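Local coordinates for protein putative hexose oxidase (Nonomuraea sp. ATCC 39727, PDB 5AWV) that probably oxidises the sugar of teicoplanin-type glycopeptides with a covalently attached FAD, as a member of the oxygen-dependent FAD-linked oxidoreductase family, at residues A[272-277]-A[422-427]; A[365-370]-A[443-448]; A[374-379]-A[463-468]. All coordinates share one frame; numbering follows the deposited sequence.

Contact 1 of 3, residues A[272-277]-A[422-427]. With N1L (2-amino-2-deoxy-beta-D-glucopyranuronic acid), chain B.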
loop_
_atom_site.group_PDB
_atom_site.type_symbol
_atom_site.label_atom_id
_atom_site.label_comp_id
_atom_site.label_asym_id
_atom_site.label_seq_id
_atom_site.Cartn_x
_atom_site.Cartn_y
_atom_site.Cartn_z
ATOM N N ARG A 272 -23.521 17.181 -2.105
ATOM C CA ARG A 272 -24.411 16.952 -0.996
ATOM C C ARG A 272 -25.106 15.631 -1.086
ATOM O O ARG A 272 -25.205 14.926 -0.102
ATOM C CB ARG A 272 -25.445 18.073 -0.741
ATOM C CG ARG A 272 -24.782 19.423 -0.502
ATOM C CD ARG A 272 -25.802 20.501 -0.317
ATOM N NE ARG A 272 -25.145 21.830 -0.403
ATOM C CZ ARG A 272 -25.636 22.936 0.144
ATOM N NH1 ARG A 272 -26.795 22.893 0.880
ATOM N NH2 ARG A 272 -24.958 24.102 -0.031
ATOM N N ASN A 273 -25.653 15.325 -2.245
ATOM C CA ASN A 273 -26.319 14.039 -2.491
ATOM C C ASN A 273 -25.404 12.833 -2.070
ATOM O O ASN A 273 -25.815 11.916 -1.393
ATOM C CB ASN A 273 -26.587 13.868 -3.989
ATOM C CG ASN A 273 -27.789 14.642 -4.517
ATOM O OD1 ASN A 273 -28.000 14.688 -5.723
ATOM N ND2 ASN A 273 -28.512 15.277 -3.662
ATOM N N HIS A 274 -24.225 12.847 -2.644
ATOM C CA HIS A 274 -23.227 11.817 -2.486
ATOM C C HIS A 274 -22.821 11.680 -1.039
ATOM O O HIS A 274 -22.849 10.608 -0.515
ATOM C CB HIS A 274 -22.017 12.131 -3.353
ATOM C CG HIS A 274 -20.847 11.217 -3.129
ATOM N ND1 HIS A 274 -19.830 11.517 -2.233
ATOM C CD2 HIS A 274 -20.543 10.003 -3.652
ATOM C CE1 HIS A 274 -18.953 10.532 -2.207
ATOM N NE2 HIS A 274 -19.338 9.625 -3.079
ATOM N N GLY A 275 -22.470 12.784 -0.406
ATOM C CA GLY A 275 -22.035 12.766 0.985
ATOM C C GLY A 275 -23.080 12.315 1.942
ATOM O O GLY A 275 -22.789 11.522 2.851
ATOM N N GLU A 276 -24.319 12.831 1.778
ATOM C CA GLU A 276 -25.439 12.410 2.597
ATOM C C GLU A 276 -25.805 10.949 2.438
ATOM O O GLU A 276 -26.167 10.294 3.407
ATOM C CB GLU A 276 -26.680 13.333 2.392
ATOM C CG GLU A 276 -26.349 14.709 3.028
ATOM C CD GLU A 276 -27.297 15.860 2.712
ATOM O OE1 GLU A 276 -26.954 17.066 2.985
ATOM O OE2 GLU A 276 -28.368 15.567 2.179
ATOM N N TRP A 277 -25.724 10.440 1.204
ATOM C CA TRP A 277 -25.958 9.030 0.973
ATOM C C TRP A 277 -24.925 8.176 1.827
ATOM O O TRP A 277 -25.315 7.261 2.546
ATOM C CB TRP A 277 -25.848 8.670 -0.527
ATOM C CG TRP A 277 -26.286 7.304 -0.751
ATOM C CD1 TRP A 277 -27.548 6.843 -1.026
ATOM C CD2 TRP A 277 -25.447 6.139 -0.619
ATOM N NE1 TRP A 277 -27.521 5.466 -1.095
ATOM C CE2 TRP A 277 -26.238 5.022 -0.873
ATOM C CE3 TRP A 277 -24.052 5.961 -0.403
ATOM C CZ2 TRP A 277 -25.725 3.714 -0.823
ATOM C CZ3 TRP A 277 -23.564 4.650 -0.377
ATOM C CH2 TRP A 277 -24.368 3.566 -0.589
ATOM N N ALA A 422 -15.433 6.559 10.156
ATOM C CA ALA A 422 -15.447 7.345 8.950
ATOM C C ALA A 422 -16.337 6.710 7.886
ATOM O O ALA A 422 -16.636 5.513 7.909
ATOM C CB ALA A 422 -14.008 7.512 8.426
ATOM N N ILE A 423 -16.788 7.552 6.957
ATOM C CA ILE A 423 -17.628 7.130 5.825
ATOM C C ILE A 423 -16.881 7.291 4.485
ATOM O O ILE A 423 -17.210 6.599 3.510
ATOM C CB ILE A 423 -18.950 7.932 5.805
ATOM C CG1 ILE A 423 -18.750 9.463 5.558
ATOM C CG2 ILE A 423 -19.682 7.747 7.092
ATOM C CD1 ILE A 423 -20.072 10.282 5.347
ATOM N N LEU A 424 -15.906 8.207 4.420
ATOM C CA LEU A 424 -15.171 8.476 3.151
ATOM C C LEU A 424 -13.736 8.764 3.457
ATOM O O LEU A 424 -13.421 9.377 4.514
ATOM C CB LEU A 424 -15.795 9.719 2.476
ATOM C CG LEU A 424 -17.221 9.545 1.941
ATOM C CD1 LEU A 424 -17.910 10.907 1.763
ATOM C CD2 LEU A 424 -17.166 8.789 0.637
ATOM N N LYS A 425 -12.861 8.451 2.513
ATOM C CA LYS A 425 -11.568 8.994 2.567
ATOM C C LYS A 425 -11.571 10.040 1.463
ATOM O O LYS A 425 -12.130 9.814 0.359
ATOM C CB LYS A 425 -10.461 7.989 2.352
ATOM C CG LYS A 425 -10.462 6.770 3.352
ATOM C CD LYS A 425 -9.011 6.268 3.550
ATOM C CE LYS A 425 -9.071 4.928 4.337
ATOM N NZ LYS A 425 -7.743 4.603 4.893
ATOM N N VAL A 426 -10.945 11.142 1.716
ATOM C CA VAL A 426 -10.890 12.186 0.635
ATOM C C VAL A 426 -9.465 12.478 0.251
ATOM O O VAL A 426 -8.653 12.862 1.122
ATOM C CB VAL A 426 -11.780 13.439 0.969
ATOM C CG1 VAL A 426 -11.475 14.053 2.284
ATOM C CG2 VAL A 426 -11.567 14.572 -0.085
ATOM N N ASN A 427 -9.172 12.441 -1.047
ATOM C CA ASN A 427 -7.899 12.777 -1.555
ATOM C C ASN A 427 -7.932 14.023 -2.442
ATOM O O ASN A 427 -8.894 14.268 -3.189
ATOM C CB ASN A 427 -7.282 11.610 -2.346
ATOM C CG ASN A 427 -6.788 10.482 -1.430
ATOM O OD1 ASN A 427 -6.786 10.618 -0.222
ATOM N ND2 ASN A 427 -6.400 9.386 -2.010
HETATM C C1 N1L B . -3.816 6.259 -7.273
HETATM C C2 N1L B . -3.564 7.838 -7.051
HETATM C C3 N1L B . -3.156 8.182 -5.605
HETATM C C4 N1L B . -4.230 7.631 -4.691
HETATM C C5 N1L B . -4.223 6.081 -4.780
HETATM C C6 N1L B . -5.197 5.413 -3.775
HETATM N N2 N1L B . -2.556 8.400 -7.947
HETATM O O3 N1L B . -3.089 9.673 -5.392
HETATM O O4 N1L B . -4.046 8.121 -3.268
HETATM O O5 N1L B . -4.648 5.673 -6.141
HETATM O O6B N1L B . -6.521 5.225 -4.262
HETATM O O6A N1L B . -5.392 6.208 -2.675
#

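Contact 2 of 3, residues A[365-370]-A[443-448]. With N1L (2-amino-2-deoxy-beta-D-glucopyranuronic acid), chain B.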
loop_
_atom_site.group_PDB
_atom_site.type_symbol
_atom_site.label_atom_id
_atom_site.label_comp_id
_atom_site.label_asym_id
_atom_site.label_seq_id
_atom_site.Cartn_x
_atom_site.Cartn_y
_atom_site.Cartn_z
ATOM N N LYS A 365 1.479 14.918 -6.225
ATOM C CA LYS A 365 1.328 15.193 -4.797
ATOM C C LYS A 365 -0.108 14.944 -4.426
ATOM O O LYS A 365 -1.034 15.500 -5.060
ATOM C CB LYS A 365 1.652 16.647 -4.506
ATOM C CG LYS A 365 1.330 17.158 -3.128
ATOM C CD LYS A 365 2.281 16.615 -2.160
ATOM C CE LYS A 365 2.087 17.214 -0.791
ATOM N NZ LYS A 365 2.965 16.472 0.155
ATOM N N THR A 366 -0.318 14.122 -3.387
ATOM C CA THR A 366 -1.601 13.826 -2.907
ATOM C C THR A 366 -1.647 14.233 -1.445
ATOM O O THR A 366 -0.696 13.971 -0.682
ATOM C CB THR A 366 -1.905 12.314 -3.016
ATOM O OG1 THR A 366 -1.900 11.890 -4.352
ATOM C CG2 THR A 366 -3.265 11.984 -2.416
ATOM N N LYS A 367 -2.688 14.917 -1.059
ATOM C CA LYS A 367 -2.959 15.314 0.315
ATOM C C LYS A 367 -4.236 14.619 0.694
ATOM O O LYS A 367 -5.029 14.266 -0.202
ATOM C CB LYS A 367 -3.041 16.829 0.458
ATOM C CG LYS A 367 -1.817 17.525 -0.085
ATOM C CD LYS A 367 -1.813 19.024 -0.117
ATOM C CE LYS A 367 -1.991 19.622 1.240
ATOM N NZ LYS A 367 -0.782 19.494 2.109
ATOM N N ALA A 368 -4.498 14.403 1.963
ATOM C CA ALA A 368 -5.640 13.498 2.351
ATOM C C ALA A 368 -6.314 13.876 3.670
ATOM O O ALA A 368 -5.746 14.575 4.513
ATOM C CB ALA A 368 -5.073 12.059 2.475
ATOM N N GLY A 369 -7.550 13.427 3.813
ATOM C CA GLY A 369 -8.369 13.596 5.018
ATOM C C GLY A 369 -9.362 12.471 5.106
ATOM O O GLY A 369 -9.694 11.835 4.078
ATOM N N TYR A 370 -9.832 12.168 6.320
ATOM C CA TYR A 370 -10.957 11.326 6.538
ATOM C C TYR A 370 -12.209 12.187 6.747
ATOM O O TYR A 370 -12.142 13.196 7.431
ATOM C CB TYR A 370 -10.771 10.540 7.798
ATOM C CG TYR A 370 -9.941 9.312 7.671
ATOM C CD1 TYR A 370 -10.530 8.119 7.229
ATOM C CD2 TYR A 370 -8.620 9.293 8.111
ATOM C CE1 TYR A 370 -9.793 6.945 7.166
ATOM C CE2 TYR A 370 -7.869 8.108 8.039
ATOM C CZ TYR A 370 -8.453 6.935 7.569
ATOM O OH TYR A 370 -7.780 5.750 7.465
ATOM N N THR A 443 1.467 24.592 -5.414
ATOM C CA THR A 443 0.710 25.743 -4.971
ATOM C C THR A 443 -0.801 25.535 -5.027
ATOM O O THR A 443 -1.512 25.876 -4.090
ATOM C CB THR A 443 1.132 27.015 -5.778
ATOM O OG1 THR A 443 2.497 27.336 -5.431
ATOM C CG2 THR A 443 0.246 28.178 -5.423
ATOM N N TRP A 444 -1.239 25.002 -6.146
ATOM C CA TRP A 444 -2.647 24.774 -6.428
ATOM C C TRP A 444 -3.251 23.757 -5.430
ATOM O O TRP A 444 -4.255 23.983 -4.819
ATOM C CB TRP A 444 -2.769 24.310 -7.872
ATOM C CG TRP A 444 -4.207 24.064 -8.190
ATOM C CD1 TRP A 444 -5.131 24.998 -8.503
ATOM C CD2 TRP A 444 -4.920 22.799 -8.080
ATOM N NE1 TRP A 444 -6.389 24.414 -8.652
ATOM C CE2 TRP A 444 -6.287 23.061 -8.428
ATOM C CE3 TRP A 444 -4.527 21.475 -7.803
ATOM C CZ2 TRP A 444 -7.298 22.057 -8.400
ATOM C CZ3 TRP A 444 -5.520 20.450 -7.832
ATOM C CH2 TRP A 444 -6.894 20.761 -8.119
ATOM N N VAL A 445 -2.603 22.609 -5.259
ATOM C CA VAL A 445 -3.190 21.570 -4.366
ATOM C C VAL A 445 -3.174 22.020 -2.904
ATOM O O VAL A 445 -4.141 21.760 -2.145
ATOM C CB VAL A 445 -2.476 20.214 -4.628
ATOM C CG1 VAL A 445 -1.122 20.136 -3.923
ATOM C CG2 VAL A 445 -3.356 19.072 -4.232
ATOM N N ARG A 446 -2.113 22.754 -2.502
ATOM C CA ARG A 446 -2.014 23.279 -1.184
ATOM C C ARG A 446 -3.059 24.348 -0.920
ATOM O O ARG A 446 -3.613 24.408 0.175
ATOM C CB ARG A 446 -0.615 23.795 -0.820
ATOM C CG ARG A 446 0.406 22.696 -0.757
ATOM C CD ARG A 446 1.818 23.232 -0.803
ATOM N NE ARG A 446 2.744 22.169 -0.418
ATOM C CZ ARG A 446 4.042 22.164 -0.676
ATOM N NH1 ARG A 446 4.624 23.182 -1.305
ATOM N NH2 ARG A 446 4.770 21.141 -0.270
ATOM N N LYS A 447 -3.396 25.138 -1.937
ATOM C CA LYS A 447 -4.456 26.150 -1.733
ATOM C C LYS A 447 -5.796 25.406 -1.587
ATOM O O LYS A 447 -6.561 25.756 -0.743
ATOM C CB LYS A 447 -4.496 27.211 -2.885
ATOM C CG LYS A 447 -5.534 28.287 -2.701
ATOM C CD LYS A 447 -5.608 29.239 -3.915
ATOM C CE LYS A 447 -6.716 30.276 -3.641
ATOM N NZ LYS A 447 -8.050 29.695 -4.013
ATOM N N LEU A 448 -6.072 24.456 -2.472
ATOM C CA LEU A 448 -7.282 23.628 -2.416
ATOM C C LEU A 448 -7.495 23.041 -1.004
ATOM O O LEU A 448 -8.568 23.205 -0.371
ATOM C CB LEU A 448 -7.194 22.544 -3.455
ATOM C CG LEU A 448 -8.156 21.344 -3.329
ATOM C CD1 LEU A 448 -9.581 21.803 -3.456
ATOM C CD2 LEU A 448 -7.831 20.350 -4.432
HETATM C C1 N1L B . -3.816 6.259 -7.273
HETATM C C2 N1L B . -3.564 7.838 -7.051
HETATM C C3 N1L B . -3.156 8.182 -5.605
HETATM C C4 N1L B . -4.230 7.631 -4.691
HETATM C C5 N1L B . -4.223 6.081 -4.780
HETATM C C6 N1L B . -5.197 5.413 -3.775
HETATM N N2 N1L B . -2.556 8.400 -7.947
HETATM O O3 N1L B . -3.089 9.673 -5.392
HETATM O O4 N1L B . -4.046 8.121 -3.268
HETATM O O5 N1L B . -4.648 5.673 -6.141
HETATM O O6B N1L B . -6.521 5.225 -4.262
HETATM O O6A N1L B . -5.392 6.208 -2.675
#

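Contact 3 of 3, residues A[374-379]-A[463-468]. With N1L (2-amino-2-deoxy-beta-D-glucopyranuronic acid), chain C.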
loop_
_atom_site.group_PDB
_atom_site.type_symbol
_atom_site.label_atom_id
_atom_site.label_comp_id
_atom_site.label_asym_id
_atom_site.label_seq_id
_atom_site.Cartn_x
_atom_site.Cartn_y
_atom_site.Cartn_z
ATOM N N ARG A 374 -20.490 14.428 5.559
ATOM C CA ARG A 374 -20.128 15.107 4.336
ATOM C C ARG A 374 -19.377 16.377 4.554
ATOM O O ARG A 374 -19.500 17.100 5.584
ATOM C CB ARG A 374 -21.356 15.378 3.474
ATOM C CG ARG A 374 -22.278 16.476 4.046
ATOM C CD ARG A 374 -23.122 16.955 2.891
ATOM N NE ARG A 374 -24.201 17.870 3.187
ATOM C CZ ARG A 374 -24.143 19.192 3.129
ATOM N NH1 ARG A 374 -23.003 19.810 2.867
ATOM N NH2 ARG A 374 -25.281 19.890 3.295
ATOM N N LEU A 375 -18.638 16.715 3.532
ATOM C CA LEU A 375 -18.119 18.061 3.411
ATOM C C LEU A 375 -19.225 19.097 3.622
ATOM O O LEU A 375 -20.342 18.937 3.170
ATOM C CB LEU A 375 -17.469 18.264 2.048
ATOM C CG LEU A 375 -16.142 17.548 1.772
ATOM C CD1 LEU A 375 -15.707 17.664 0.294
ATOM C CD2 LEU A 375 -14.969 18.041 2.655
ATOM N N THR A 376 -18.925 20.166 4.331
ATOM C CA THR A 376 -19.920 21.175 4.665
ATOM C C THR A 376 -20.139 22.001 3.418
ATOM O O THR A 376 -19.405 21.905 2.380
ATOM C CB THR A 376 -19.406 22.152 5.767
ATOM O OG1 THR A 376 -18.357 22.949 5.223
ATOM C CG2 THR A 376 -18.983 21.383 6.982
ATOM N N ASP A 377 -21.172 22.828 3.487
ATOM C CA ASP A 377 -21.480 23.679 2.367
ATOM C C ASP A 377 -20.336 24.613 1.998
ATOM O O ASP A 377 -20.086 24.805 0.835
ATOM C CB ASP A 377 -22.747 24.489 2.652
ATOM C CG ASP A 377 -23.988 23.609 2.854
ATOM O OD1 ASP A 377 -23.991 22.410 2.430
ATOM O OD2 ASP A 377 -24.949 24.116 3.491
ATOM N N ARG A 378 -19.617 25.116 2.996
ATOM C CA ARG A 378 -18.474 26.005 2.795
ATOM C C ARG A 378 -17.284 25.287 2.226
ATOM O O ARG A 378 -16.559 25.792 1.393
ATOM C CB ARG A 378 -18.116 26.693 4.097
ATOM C CG ARG A 378 -19.312 27.484 4.669
ATOM C CD ARG A 378 -18.995 28.278 5.932
ATOM N NE ARG A 378 -18.125 29.402 5.643
ATOM C CZ ARG A 378 -17.724 30.311 6.523
ATOM N NH1 ARG A 378 -18.150 30.284 7.800
ATOM N NH2 ARG A 378 -16.896 31.267 6.122
ATOM N N GLN A 379 -17.144 24.031 2.592
ATOM C CA GLN A 379 -16.106 23.175 2.034
ATOM C C GLN A 379 -16.391 22.819 0.615
ATOM O O GLN A 379 -15.506 22.813 -0.218
ATOM C CB GLN A 379 -15.924 21.926 2.907
ATOM C CG GLN A 379 -15.271 22.247 4.288
ATOM C CD GLN A 379 -15.052 21.021 5.157
ATOM O OE1 GLN A 379 -13.957 20.791 5.640
ATOM N NE2 GLN A 379 -16.062 20.260 5.358
ATOM N N ASN A 463 -12.750 16.497 14.106
ATOM C CA ASN A 463 -13.897 17.213 14.706
ATOM C C ASN A 463 -15.166 16.508 14.349
ATOM O O ASN A 463 -15.119 15.313 14.155
ATOM C CB ASN A 463 -13.849 18.712 14.356
ATOM C CG ASN A 463 -13.981 19.000 12.878
ATOM O OD1 ASN A 463 -14.299 18.136 12.051
ATOM N ND2 ASN A 463 -13.707 20.271 12.520
ATOM N N ASP A 464 -16.319 17.176 14.300
ATOM C CA ASP A 464 -17.558 16.493 13.933
ATOM C C ASP A 464 -17.514 15.986 12.537
ATOM O O ASP A 464 -18.216 15.041 12.258
ATOM C CB ASP A 464 -18.801 17.453 14.035
ATOM C CG ASP A 464 -20.105 16.721 14.320
ATOM O OD1 ASP A 464 -20.148 15.815 15.244
ATOM O OD2 ASP A 464 -21.161 17.127 13.688
ATOM N N VAL A 465 -16.807 16.687 11.641
ATOM C CA VAL A 465 -16.849 16.373 10.246
ATOM C C VAL A 465 -15.639 15.602 9.816
ATOM O O VAL A 465 -15.777 14.609 9.080
ATOM C CB VAL A 465 -17.001 17.640 9.339
ATOM C CG1 VAL A 465 -16.916 17.254 7.874
ATOM C CG2 VAL A 465 -18.361 18.273 9.595
ATOM N N SER A 466 -14.483 16.078 10.186
ATOM C CA SER A 466 -13.210 15.400 9.757
ATOM C C SER A 466 -12.618 14.476 10.839
ATOM O O SER A 466 -12.946 14.609 12.039
ATOM C CB SER A 466 -12.187 16.438 9.373
ATOM O OG SER A 466 -12.530 16.995 8.102
ATOM N N ASP A 467 -11.711 13.563 10.394
ATOM C CA ASP A 467 -11.046 12.679 11.324
ATOM C C ASP A 467 -9.576 12.400 11.077
ATOM O O ASP A 467 -9.121 11.295 11.261
ATOM C CB ASP A 467 -11.863 11.375 11.498
ATOM C CG ASP A 467 -11.772 10.829 12.899
ATOM O OD1 ASP A 467 -11.503 11.635 13.844
ATOM O OD2 ASP A 467 -11.874 9.600 13.094
ATOM N N GLY A 468 -8.831 13.455 10.770
ATOM C CA GLY A 468 -7.432 13.374 10.487
ATOM C C GLY A 468 -7.096 12.748 9.138
ATOM O O GLY A 468 -7.848 12.939 8.207
HETATM C C1 N1L C . -21.177 31.551 9.404
HETATM C C2 N1L C . -21.535 32.329 10.769
HETATM C C3 N1L C . -20.662 31.747 11.980
HETATM C C4 N1L C . -20.644 30.211 11.990
HETATM C C5 N1L C . -20.236 29.690 10.565
HETATM C C6 N1L C . -19.995 28.156 10.572
HETATM N N2 N1L C . -21.632 33.643 10.945
HETATM O O3 N1L C . -21.324 32.284 13.136
HETATM O O4 N1L C . -19.634 29.866 12.996
HETATM O O5 N1L C . -21.253 30.097 9.538
HETATM O O6B N1L C . -19.566 27.783 9.236
HETATM O O6A N1L C . -21.172 27.483 11.053
#

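Contact 1 of 3, residues A[272-277]-A[422-427]
His274 and Leu424 make the main side-chain contact here, the imidazole CE1 lying 3.8 Å from Leu424 CD2 and 4.1 Å from Leu424 CD1, so that one ring carbon meets both arms of the leucine fork. The two side chains approach at a slant. With CG anti to the backbone N, a chi1 of 172° brings the histidine ring out to Leu424, although the side chain does not start out pointing at the strand. One residue on, Gly275 brings its backbone instead of a side chain: its O sits 3.9 Å from Ile423 CD1, a van der Waals contact at the end of the isoleucine's long branch.

Behind this first shell, Leu400 of the neighbouring strand packs on His274, while Tyr278, one turn further along the helix, touches His274, Ile423 and Leu424. Lys425 is held by the hydroxyl of Tyr370. Further along the strand, Asn427 belongs to the aminoglucuronic acid pocket, its amide end lying beside that sugar. Ile423 and Leu424 both stand opposite Leu371 and bond to its backbone, which is a classic beta bulge at the start of strand 424-432, where helix 264-280 packs against the large antiparallel sheet.

Contact 2 of 3, residues A[365-370]-A[443-448]
Val445 meets two lysine chains through a single methyl. Val445 CG1 lies 3.9 Å from Lys365 CG and 4.0 Å from Lys367 CD, an apolar contact with the aliphatic parts of both lysines. Lys365 crosses the valine at about a right angle and Lys367 at a slant. An extended chi2 (175°) carries Lys367 CD out to the helix, where it also comes within 4.3 Å of Arg446 CG; the bends at chi3 and chi4 turn NZ to its aspartates.

At the charged ends, Lys365 NZ stands 5.0 Å from Arg446 NH2, but acids lie among these cations: Asp475 forms salt bridges with both lysines, and Asp477 with Lys367 and Arg446. The two aspartates bind the three cations together, probably balancing much of their charge.

Thr366, one of the five residues of the sugar pocket, starts its side chain away from the helix. Thr366 OG1 is 2.7 Å from O3 of the aminoglucuronic acid, close enough for a hydrogen bond, though this is not settled.

Strand and helix segments run almost parallel (7°), their axes 9.4 Å apart. Helix 438-452 thus covers edge strand 363-371, with Val445 also on Thr430 of strand 424-432 and Trp444 touching helix 377-387.

Contact 3 of 3, residues A[374-379]-A[463-468]
Arg374 meets Val465 through its backbone, O lying 3.5 Å from Val465 CG1, where the turn before helix 377-387 packs on an Asx motif at 463-466. The arginine side chain starts away from that motif. Arg374 NH1 donates to Leu375 O over 2.8 Å, in the carbonyl plane, and the guanidinium meets the Asp377 carboxylate edge-on in a salt bridge whose exact geometry is less certain. Glu276 on helix 264-280 is a second acidic partner of Arg374.

Thr376 is the N-cap of helix 377-387: OG1 accepts from Gln379 N at 3.1 Å. A chi1 of 68° turns OG1 to the helix and leaves Thr376 CG2 to meet Val465 CG2 at 4.1 Å, so one side chain both caps and packs. Arg378 faces a different neighbour, the second aminoglucuronic acid: NH1 donates to its O6B over 3.2 Å, near the guanidinium plane, and Glu455 is a further partner of that nitrogen. Gln379 starts toward the 463-468 segment and runs past Val465 in the opposite direction, its end packing on CG1.

Val465 thus carries the packing from the other side, and Asn463 shapes the backbone that presents it. Asn463 OD1 accepts two backbone N-H groups: Ser466 N lies nearly in line with the C=O (169°), while Val465 N, 2.9 Å away, approaches from above the carbonyl plane.

How the contacts relate
Contacts 1 and 2 are buried, and contact 3 lies at the surface. Strands 424-432 and 363-371, neighbours in the large antiparallel sheet, carry contacts 1 and 2, and a probable backbone bond from Val426 to Gly369 joins them; both reach the same aminoglucuronic acid, whereas contact 3 touches another copy. Chemistry follows place: contact 1 is mostly apolar, contact 2 joins lysine methylenes to a valine beneath a charged cluster, and contact 3 packs one valine, while capping and a salt bridge order 374-379 itself. Arg272 pairs with Asp377, whose OD1 is of doubtful place, between contacts 1 and 3. The backbone of Tyr370 probably bonds to Asp467 and Gly468, tying contact 2 to contact 3.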